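Local coordinates for protein pyruvate kinase (Toxoplasma gondii, PDB 3GG8) that probably catalyses the last step of glycolysis, transferring the phosphate of phosphoenolpyruvate to ADP to give pyruvate and ATP, at residues Lys199-Lys210 with Ser228-Ile239. Sequence-based numbering, arbitrary orientation.
Sequences KVQLPVIGEKDK and SFVQSADDVRYI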
ATOM      1  N   LYS C 199      41.823   9.625 -12.815  1.00 35.02           N
ATOM      2  CA  LYS C 199      41.856   8.453 -13.682  1.00 35.66           C
ATOM      3  C   LYS C 199      43.305   7.980 -13.925  1.00 35.45           C
ATOM      4  O   LYS C 199      44.181   8.777 -14.248  1.00 35.68           O
ATOM      5  CB  LYS C 199      41.116   8.753 -15.001  1.00 35.61           C
ATOM      6  CG  LYS C 199      41.443   7.792 -16.137  1.00 38.05           C
ATOM      7  CD  LYS C 199      40.291   7.596 -17.121  1.00 40.51           C
ATOM      8  CE  LYS C 199      40.424   6.228 -17.795  1.00 42.81           C
ATOM      9  NZ  LYS C 199      39.164   5.747 -18.450  1.00 44.56           N
ATOM     10  N   VAL C 200      43.555   6.688 -13.758  1.00 35.69           N
ATOM     11  CA  VAL C 200      44.891   6.136 -13.991  1.00 35.85           C
ATOM     12  C   VAL C 200      45.033   5.758 -15.463  1.00 36.35           C
ATOM     13  O   VAL C 200      44.275   4.934 -15.963  1.00 36.71           O
ATOM     14  CB  VAL C 200      45.206   4.937 -13.063  1.00 35.72           C
ATOM     15  CG1 VAL C 200      46.603   4.399 -13.333  1.00 34.64           C
ATOM     16  CG2 VAL C 200      45.071   5.354 -11.590  1.00 36.09           C
ATOM     17  N   GLN C 201      45.995   6.379 -16.147  1.00 36.70           N
ATOM     18  CA  GLN C 201      46.172   6.206 -17.591  1.00 37.79           C
ATOM     19  C   GLN C 201      47.006   4.974 -17.915  1.00 37.58           C
ATOM     20  O   GLN C 201      47.972   5.038 -18.683  1.00 38.12           O
ATOM     21  CB  GLN C 201      46.806   7.449 -18.226  1.00 37.57           C
ATOM     22  CG  GLN C 201      45.951   8.714 -18.174  1.00 39.28           C
ATOM     23  CD  GLN C 201      46.706   9.950 -18.675  1.00 40.13           C
ATOM     24  OE1 GLN C 201      47.419   9.899 -19.695  1.00 44.24           O
ATOM     25  NE2 GLN C 201      46.547  11.067 -17.965  1.00 41.80           N
ATOM     26  N   LEU C 202      46.604   3.850 -17.340  1.00 37.66           N
ATOM     27  CA  LEU C 202      47.248   2.564 -17.565  1.00 37.52           C
ATOM     28  C   LEU C 202      46.188   1.566 -17.997  1.00 37.62           C
ATOM     29  O   LEU C 202      45.046   1.631 -17.518  1.00 37.27           O
ATOM     30  CB  LEU C 202      47.919   2.075 -16.273  1.00 37.55           C
ATOM     31  CG  LEU C 202      49.053   2.925 -15.698  1.00 37.27           C
ATOM     32  CD1 LEU C 202      49.534   2.311 -14.414  1.00 37.50           C
ATOM     33  CD2 LEU C 202      50.206   3.098 -16.706  1.00 36.43           C
ATOM     34  N   PRO C 203      46.550   0.654 -18.918  1.00 37.61           N
ATOM     35  CA  PRO C 203      45.647  -0.397 -19.367  1.00 37.15           C
ATOM     36  C   PRO C 203      45.171  -1.265 -18.211  1.00 36.74           C
ATOM     37  O   PRO C 203      45.974  -1.747 -17.414  1.00 37.37           O
ATOM     38  CB  PRO C 203      46.510  -1.218 -20.350  1.00 37.31           C
ATOM     39  CG  PRO C 203      47.911  -0.840 -20.093  1.00 37.06           C
ATOM     40  CD  PRO C 203      47.850   0.589 -19.621  1.00 38.32           C
ATOM     41  N   VAL C 204      43.858  -1.425 -18.125  1.00 35.92           N
ATOM     42  CA  VAL C 204      43.224  -2.249 -17.125  1.00 35.00           C
ATOM     43  C   VAL C 204      43.580  -3.712 -17.363  1.00 34.71           C
ATOM     44  O   VAL C 204      43.879  -4.434 -16.424  1.00 34.85           O
ATOM     45  CB  VAL C 204      41.693  -1.974 -17.060  1.00 35.29           C
ATOM     46  CG1 VAL C 204      40.957  -3.060 -16.247  1.00 34.83           C
ATOM     47  CG2 VAL C 204      41.438  -0.593 -16.429  1.00 34.19           C
ATOM     48  N   ILE C 205      43.594  -4.129 -18.624  1.00 34.36           N
ATOM     49  CA  ILE C 205      44.013  -5.474 -18.978  1.00 33.77           C
ATOM     50  C   ILE C 205      45.262  -5.291 -19.840  1.00 34.02           C
ATOM     51  O   ILE C 205      45.151  -5.058 -21.045  1.00 33.64           O
ATOM     52  CB  ILE C 205      42.876  -6.259 -19.742  1.00 33.55           C
ATOM     53  CG1 ILE C 205      41.605  -6.418 -18.891  1.00 33.18           C
ATOM     54  CG2 ILE C 205      43.352  -7.615 -20.241  1.00 33.26           C
ATOM     55  CD1 ILE C 205      41.732  -7.276 -17.592  1.00 32.08           C
ATOM     56  N   GLY C 206      46.439  -5.378 -19.209  1.00 34.35           N
ATOM     57  CA  GLY C 206      47.725  -5.323 -19.903  1.00 35.25           C
ATOM     58  C   GLY C 206      48.049  -6.621 -20.631  1.00 36.34           C
ATOM     59  O   GLY C 206      47.204  -7.509 -20.718  1.00 36.58           O
ATOM     60  N   GLU C 207      49.263  -6.740 -21.166  1.00 36.87           N
ATOM     61  CA  GLU C 207      49.656  -7.965 -21.874  1.00 37.67           C
ATOM     62  C   GLU C 207      49.706  -9.183 -20.948  1.00 37.37           C
ATOM     63  O   GLU C 207      49.351 -10.298 -21.345  1.00 37.31           O
ATOM     64  CB  GLU C 207      51.012  -7.798 -22.567  1.00 38.04           C
ATOM     65  CG  GLU C 207      50.951  -7.269 -24.003  1.00 41.20           C
ATOM     66  CD  GLU C 207      50.085  -8.132 -24.937  1.00 42.99           C
ATOM     67  OE1 GLU C 207      49.962  -9.370 -24.732  1.00 45.35           O
ATOM     68  OE2 GLU C 207      49.519  -7.553 -25.879  1.00 44.25           O
ATOM     69  N   LYS C 208      50.178  -8.967 -19.724  1.00 37.42           N
ATOM     70  CA  LYS C 208      50.199 -10.031 -18.717  1.00 37.09           C
ATOM     71  C   LYS C 208      48.796 -10.532 -18.396  1.00 36.92           C
ATOM     72  O   LYS C 208      48.551 -11.738 -18.411  1.00 37.18           O
ATOM     73  CB  LYS C 208      50.885  -9.575 -17.442  1.00 37.06           C
ATOM     74  CG  LYS C 208      50.865 -10.635 -16.338  1.00 37.39           C
ATOM     75  CD  LYS C 208      50.834  -9.989 -14.963  1.00 38.57           C
ATOM     76  CE  LYS C 208      50.067 -10.824 -13.938  1.00 38.35           C
ATOM     77  NZ  LYS C 208      50.273 -12.269 -14.030  1.00 36.79           N
ATOM     78  N   ASP C 209      47.877  -9.609 -18.113  1.00 36.73           N
ATOM     79  CA  ASP C 209      46.485  -9.967 -17.853  1.00 35.85           C
ATOM     80  C   ASP C 209      45.850 -10.719 -19.023  1.00 35.63           C
ATOM     81  O   ASP C 209      45.179 -11.727 -18.821  1.00 35.27           O
ATOM     82  CB  ASP C 209      45.677  -8.721 -17.555  1.00 36.50           C
ATOM     83  CG  ASP C 209      46.260  -7.898 -16.411  1.00 35.95           C
ATOM     84  OD1 ASP C 209      46.528  -8.463 -15.333  1.00 35.90           O
ATOM     85  OD2 ASP C 209      46.420  -6.678 -16.603  1.00 34.76           O
ATOM     86  N   LYS C 210      46.061 -10.220 -20.241  1.00 34.78           N
ATOM     87  CA  LYS C 210      45.590 -10.881 -21.443  1.00 34.74           C
ATOM     88  C   LYS C 210      46.089 -12.334 -21.509  1.00 34.72           C
ATOM     89  O   LYS C 210      45.320 -13.242 -21.817  1.00 35.02           O
ATOM     90  CB  LYS C 210      45.991 -10.087 -22.707  1.00 34.70           C
ATOM     91  CG  LYS C 210      45.694 -10.830 -24.016  1.00 35.47           C
ATOM     92  CD  LYS C 210      45.514  -9.932 -25.217  1.00 35.93           C
ATOM     93  CE  LYS C 210      46.694 -10.053 -26.156  1.00 38.83           C
ATOM     94  NZ  LYS C 210      46.338  -9.724 -27.582  1.00 39.88           N
ATOM     95  N   SER C 228      40.631  -6.610 -11.988  1.00 31.96           N
ATOM     96  CA  SER C 228      40.965  -5.562 -11.030  1.00 32.34           C
ATOM     97  C   SER C 228      40.889  -4.171 -11.651  1.00 32.61           C
ATOM     98  O   SER C 228      41.146  -4.005 -12.848  1.00 32.34           O
ATOM     99  CB  SER C 228      42.341  -5.829 -10.415  1.00 31.90           C
ATOM    100  OG  SER C 228      42.270  -7.003  -9.633  1.00 31.48           O
ATOM    101  N   PHE C 229      40.486  -3.187 -10.839  1.00 33.15           N
ATOM    102  CA  PHE C 229      40.579  -1.770 -11.202  1.00 33.79           C
ATOM    103  C   PHE C 229      39.854  -1.392 -12.502  1.00 34.13           C
ATOM    104  O   PHE C 229      40.431  -0.727 -13.373  1.00 34.72           O
ATOM    105  CB  PHE C 229      42.065  -1.355 -11.288  1.00 33.98           C
ATOM    106  CG  PHE C 229      42.330   0.064 -10.859  1.00 34.55           C
ATOM    107  CD1 PHE C 229      42.401   0.398  -9.513  1.00 34.75           C
ATOM    108  CD2 PHE C 229      42.536   1.061 -11.800  1.00 35.54           C
ATOM    109  CE1 PHE C 229      42.659   1.715  -9.111  1.00 34.59           C
ATOM    110  CE2 PHE C 229      42.791   2.377 -11.399  1.00 34.68           C
ATOM    111  CZ  PHE C 229      42.852   2.697 -10.060  1.00 32.83           C
ATOM    112  N   VAL C 230      38.593  -1.796 -12.655  1.00 33.73           N
ATOM    113  CA  VAL C 230      37.863  -1.437 -13.872  1.00 32.44           C
ATOM    114  C   VAL C 230      37.420   0.024 -13.801  1.00 33.07           C
ATOM    115  O   VAL C 230      36.784   0.445 -12.826  1.00 32.93           O
ATOM    116  CB  VAL C 230      36.666  -2.370 -14.154  1.00 32.54           C
ATOM    117  CG1 VAL C 230      35.755  -1.766 -15.218  1.00 31.11           C
ATOM    118  CG2 VAL C 230      37.160  -3.745 -14.594  1.00 31.04           C
ATOM    119  N   GLN C 231      37.774   0.791 -14.830  1.00 32.65           N
ATOM    120  CA  GLN C 231      37.542   2.227 -14.822  1.00 32.75           C
ATOM    121  C   GLN C 231      36.433   2.689 -15.771  1.00 32.86           C
ATOM    122  O   GLN C 231      35.925   3.807 -15.625  1.00 32.68           O
ATOM    123  CB  GLN C 231      38.841   2.976 -15.105  1.00 32.40           C
ATOM    124  CG  GLN C 231      39.834   2.906 -13.971  1.00 31.78           C
ATOM    125  CD  GLN C 231      40.981   3.878 -14.150  1.00 31.57           C
ATOM    126  OE1 GLN C 231      41.171   4.784 -13.330  1.00 30.63           O
ATOM    127  NE2 GLN C 231      41.757   3.698 -15.223  1.00 28.78           N
ATOM    128  N   SER C 232      36.066   1.839 -16.735  1.00 33.03           N
ATOM    129  CA  SER C 232      35.012   2.160 -17.713  1.00 33.41           C
ATOM    130  C   SER C 232      34.431   0.895 -18.350  1.00 33.97           C
ATOM    131  O   SER C 232      35.068  -0.159 -18.349  1.00 33.86           O
ATOM    132  CB  SER C 232      35.570   3.054 -18.815  1.00 33.51           C
ATOM    133  OG  SER C 232      36.225   2.283 -19.803  1.00 34.22           O
ATOM    134  N   ALA C 233      33.237   1.000 -18.929  1.00 34.35           N
ATOM    135  CA  ALA C 233      32.599  -0.165 -19.542  1.00 34.68           C
ATOM    136  C   ALA C 233      33.327  -0.681 -20.796  1.00 34.76           C
ATOM    137  O   ALA C 233      33.156  -1.834 -21.168  1.00 35.04           O
ATOM    138  CB  ALA C 233      31.134   0.119 -19.833  1.00 34.81           C
ATOM    139  N   ASP C 234      34.133   0.167 -21.439  1.00 35.10           N
ATOM    140  CA  ASP C 234      35.034  -0.291 -22.512  1.00 35.57           C
ATOM    141  C   ASP C 234      36.027  -1.351 -22.030  1.00 35.44           C
ATOM    142  O   ASP C 234      36.501  -2.172 -22.825  1.00 35.64           O
ATOM    143  CB  ASP C 234      35.832   0.866 -23.105  1.00 35.88           C
ATOM    144  CG  ASP C 234      34.993   1.766 -23.972  1.00 37.64           C
ATOM    145  OD1 ASP C 234      35.235   2.987 -23.922  1.00 39.74           O
ATOM    146  OD2 ASP C 234      34.093   1.265 -24.692  1.00 40.36           O
ATOM    147  N   ASP C 235      36.354  -1.323 -20.741  1.00 34.96           N
ATOM    148  CA  ASP C 235      37.212  -2.349 -20.161  1.00 35.03           C
ATOM    149  C   ASP C 235      36.495  -3.699 -20.206  1.00 35.03           C
ATOM    150  O   ASP C 235      37.103  -4.713 -20.553  1.00 35.71           O
ATOM    151  CB  ASP C 235      37.598  -2.000 -18.718  1.00 34.75           C
ATOM    152  CG  ASP C 235      38.473  -0.751 -18.614  1.00 34.77           C
ATOM    153  OD1 ASP C 235      39.281  -0.497 -19.519  1.00 33.85           O
ATOM    154  OD2 ASP C 235      38.379  -0.034 -17.594  1.00 35.74           O
ATOM    155  N   VAL C 236      35.200  -3.696 -19.875  1.00 34.57           N
ATOM    156  CA  VAL C 236      34.383  -4.916 -19.865  1.00 33.66           C
ATOM    157  C   VAL C 236      34.149  -5.462 -21.280  1.00 33.86           C
ATOM    158  O   VAL C 236      34.272  -6.663 -21.500  1.00 32.91           O
ATOM    159  CB  VAL C 236      33.020  -4.707 -19.179  1.00 33.70           C
ATOM    160  CG1 VAL C 236      32.295  -6.037 -19.058  1.00 32.21           C
ATOM    161  CG2 VAL C 236      33.171  -4.010 -17.779  1.00 32.20           C
ATOM    162  N   ARG C 237      33.787  -4.572 -22.211  1.00 33.84           N
ATOM    163  CA  ARG C 237      33.620  -4.926 -23.630  1.00 34.03           C
ATOM    164  C   ARG C 237      34.906  -5.522 -24.204  1.00 34.03           C
ATOM    165  O   ARG C 237      34.873  -6.435 -25.045  1.00 34.35           O
ATOM    166  CB  ARG C 237      33.173  -3.703 -24.463  1.00 33.84           C
ATOM    167  CG  ARG C 237      31.746  -3.242 -24.160  1.00 34.07           C
ATOM    168  CD  ARG C 237      31.222  -2.175 -25.113  1.00 34.18           C
ATOM    169  NE  ARG C 237      31.568  -0.822 -24.680  1.00 37.30           N
ATOM    170  CZ  ARG C 237      30.887  -0.099 -23.784  1.00 36.99           C
ATOM    171  NH1 ARG C 237      29.801  -0.575 -23.193  1.00 36.45           N
ATOM    172  NH2 ARG C 237      31.302   1.114 -23.471  1.00 37.24           N
ATOM    173  N   TYR C 238      36.032  -4.997 -23.739  1.00 33.96           N
ATOM    174  CA  TYR C 238      37.342  -5.453 -24.177  1.00 34.20           C
ATOM    175  C   TYR C 238      37.613  -6.891 -23.755  1.00 33.54           C
ATOM    176  O   TYR C 238      38.035  -7.705 -24.580  1.00 32.77           O
ATOM    177  CB  TYR C 238      38.451  -4.506 -23.684  1.00 35.02           C
ATOM    178  CG  TYR C 238      39.818  -4.991 -24.078  1.00 36.96           C
ATOM    179  CD1 TYR C 238      40.180  -5.093 -25.421  1.00 39.27           C
ATOM    180  CD2 TYR C 238      40.736  -5.384 -23.115  1.00 37.46           C
ATOM    181  CE1 TYR C 238      41.438  -5.569 -25.791  1.00 40.15           C
ATOM    182  CE2 TYR C 238      41.986  -5.856 -23.469  1.00 38.85           C
ATOM    183  CZ  TYR C 238      42.332  -5.954 -24.798  1.00 38.67           C
ATOM    184  OH  TYR C 238      43.579  -6.428 -25.141  1.00 39.14           O
ATOM    185  N   ILE C 239      37.348  -7.209 -22.479  1.00 32.84           N
ATOM    186  CA  ILE C 239      37.480  -8.585 -22.004  1.00 32.47           C
ATOM    187  C   ILE C 239      36.534  -9.561 -22.739  1.00 32.45           C
ATOM    188  O   ILE C 239      36.951 -10.666 -23.107  1.00 31.95           O
ATOM    189  CB  ILE C 239      37.292  -8.713 -20.488  1.00 32.42           C
ATOM    190  CG1 ILE C 239      38.293  -7.819 -19.753  1.00 32.26           C
ATOM    191  CG2 ILE C 239      37.464 -10.183 -20.066  1.00 32.22           C
ATOM    192  CD1 ILE C 239      37.822  -7.327 -18.424  1.00 30.41           C
TER
HETATM  193  O   HOH W   1      42.750   2.757 -18.250  1.00 42.98           O
HETATM  194  O   HOH W   2      45.851  -6.188 -23.621  1.00 48.17           O
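Val204 and Val230 bring the two backbones closest, their CA atoms 6.3 Å apart, where the irregular chain ahead of helix 207-217 passes the loop that leads into helix 233-243. The side-chain amide of Gln231 grips both backbone polar atoms of Val200 at once: OE1 accepts from Val200 N at 3.1 Å, while NE2 donates to Val200 O at 2.9 Å, in the plane of the amide. Glutamine suits this because its acceptor and donor lie side by side, and Asn258, bonded to the same OE1, helps fix the amide's flip. Val200 CG2 packs obliquely against Phe229 CE2 at 3.8 Å. Farther along, compact, branched Val204 fills a buried spot; its CG1, anti to the backbone N (chi1 167°), meets Ser228 O at 3.5 Å, and CG2 lies against the carboxylate of Asp235. Aspartate is short enough for OD2 to accept from the backbone N of both Gln231 and Ser232, in the loop just before the helix. Ile205, also branched and buried, crosses Ile239 at about a right angle, CG1 to CG1 3.7 Å. Its CB sits at the edge of the Tyr238 ring, while the tyrosine hydroxyl reaches Ile205 O through a water. The contact joins the chain returning from the inserted mixed-sheet domain to the loop after strand 224-227 and to helix 233-243 in the pyruvate kinase (β/α)8 barrel.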